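Local atomic coordinates of iron-sulfur cluster assembly scaffold protein IscU (Streptococcus pyogenes, PDB entry 1SU0), a protein that probably serves as a scaffold on which IscS assembles iron-sulfur clusters, which it then hands over to other proteins. Residues A[53-58]-A[133-138]. Numbering follows the deposited sequence.
Sequences DKIEDI and NALKEA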
# COMPACT_ATOMS: atom_id res chain seq x y z
N ASP A 53 12.71 -12.78 9.42
CA ASP A 53 11.40 -12.98 8.82
C ASP A 53 10.69 -11.62 8.63
O ASP A 53 9.75 -11.51 7.85
CB ASP A 53 10.56 -13.93 9.70
CG ASP A 53 9.46 -14.64 8.93
OD1 ASP A 53 8.36 -14.82 9.49
OD2 ASP A 53 9.61 -15.06 7.76
N LYS A 54 11.16 -10.61 9.35
CA LYS A 54 10.60 -9.27 9.29
C LYS A 54 11.04 -8.49 8.05
O LYS A 54 11.90 -8.93 7.30
CB LYS A 54 10.97 -8.48 10.56
CG LYS A 54 12.37 -7.83 10.54
CD LYS A 54 12.39 -6.55 11.37
CE LYS A 54 13.79 -5.95 11.45
NZ LYS A 54 14.67 -6.71 12.40
N ILE A 55 10.44 -7.32 7.87
CA ILE A 55 10.78 -6.42 6.77
C ILE A 55 11.75 -5.35 7.30
O ILE A 55 11.35 -4.43 8.02
CB ILE A 55 9.49 -5.81 6.14
CG1 ILE A 55 8.70 -6.89 5.39
CG2 ILE A 55 9.82 -4.65 5.20
CD1 ILE A 55 7.25 -6.55 5.14
N GLU A 56 13.03 -5.51 6.97
CA GLU A 56 14.07 -4.53 7.29
C GLU A 56 13.70 -3.18 6.68
O GLU A 56 13.55 -2.18 7.39
CB GLU A 56 15.44 -5.00 6.76
CG GLU A 56 16.64 -4.75 7.68
CD GLU A 56 17.23 -3.35 7.59
OE1 GLU A 56 16.95 -2.62 6.60
OE2 GLU A 56 18.00 -2.98 8.51
N ASP A 57 13.54 -3.16 5.36
CA ASP A 57 13.21 -1.93 4.63
C ASP A 57 12.38 -2.20 3.36
O ASP A 57 12.31 -3.33 2.87
CB ASP A 57 14.50 -1.15 4.29
CG ASP A 57 14.26 0.37 4.17
OD1 ASP A 57 15.01 1.03 3.41
OD2 ASP A 57 13.35 0.98 4.78
N ILE A 58 11.76 -1.13 2.86
CA ILE A 58 10.86 -1.19 1.70
C ILE A 58 10.86 0.13 0.92
O ILE A 58 11.04 1.21 1.50
CB ILE A 58 9.43 -1.54 2.18
CG1 ILE A 58 8.51 -1.84 1.00
CG2 ILE A 58 8.84 -0.45 3.10
CD1 ILE A 58 7.24 -2.55 1.43
N ASN A 133 -0.77 -5.97 -3.15
CA ASN A 133 -0.56 -7.22 -3.90
C ASN A 133 0.87 -7.36 -4.37
O ASN A 133 1.36 -8.47 -4.53
CB ASN A 133 -1.55 -7.31 -5.06
CG ASN A 133 -3.01 -7.28 -4.59
OD1 ASN A 133 -3.93 -7.30 -5.40
ND2 ASN A 133 -3.21 -7.18 -3.28
N ALA A 134 1.56 -6.25 -4.58
CA ALA A 134 2.99 -6.30 -4.92
C ALA A 134 3.76 -6.69 -3.67
O ALA A 134 4.85 -7.25 -3.75
CB ALA A 134 3.49 -4.96 -5.47
N LEU A 135 3.19 -6.39 -2.52
CA LEU A 135 3.75 -6.82 -1.26
C LEU A 135 3.54 -8.31 -1.11
O LEU A 135 4.49 -9.03 -0.81
CB LEU A 135 3.10 -6.08 -0.09
CG LEU A 135 3.65 -6.45 1.29
CD1 LEU A 135 5.15 -6.32 1.31
CD2 LEU A 135 3.03 -5.57 2.34
N LYS A 136 2.31 -8.78 -1.30
CA LYS A 136 1.99 -10.21 -1.18
C LYS A 136 2.99 -11.06 -1.97
O LYS A 136 3.49 -12.09 -1.49
CB LYS A 136 0.58 -10.49 -1.68
CG LYS A 136 -0.56 -10.05 -0.74
CD LYS A 136 -1.82 -10.76 -1.17
CE LYS A 136 -3.07 -10.20 -0.57
NZ LYS A 136 -4.22 -10.68 -1.41
N GLU A 137 3.30 -10.60 -3.18
CA GLU A 137 4.22 -11.31 -4.05
C GLU A 137 5.64 -11.26 -3.51
O GLU A 137 6.35 -12.28 -3.54
CB GLU A 137 4.17 -10.72 -5.46
CG GLU A 137 3.19 -11.43 -6.39
CD GLU A 137 1.76 -10.95 -6.20
OE1 GLU A 137 1.27 -10.92 -5.04
OE2 GLU A 137 1.13 -10.60 -7.24
N ALA A 138 6.05 -10.09 -3.03
CA ALA A 138 7.40 -9.89 -2.48
C ALA A 138 7.71 -10.82 -1.29
O ALA A 138 8.78 -11.42 -1.21
CB ALA A 138 7.60 -8.44 -2.08
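A single methyl group of the helix, L135 CD1, meets both I55 and I58 of segment 53-58, although the two lie three residues apart and would normally face opposite sides of a sheet. E56 and D57 both face K49 on strand 43-50, a classic beta bulge, and the extra residue would account for I55 and I58 pointing to the same side. Each reaches toward helix 122-139 with its CD1. I58 CD1 lies 4.3 Å from L135 CD1, and I55 CD1 is 4.4 Å from that same L135 methyl. In I58, CG1 stands anti to the backbone N (chi1 -171°) and CD1 is nearly extended beyond it, which carries the methyl well away from the strand. L135 reaches back with CG likewise anti to N (chi1 -179°), bringing its branch end toward the sheet. The backbones stay apart, with 9.5 Å from I58 CA to L135 CA. V79 of helix 66-79 touches both I58 and L135, so three elements share this part of the core. With just 80 Å² buried and no hydrogen bond across it, this is a methyl-to-methyl junction between sheet and C-terminal helix, away from the zinc site; such apolar contact implies cohesion by dispersion and exclusion of water.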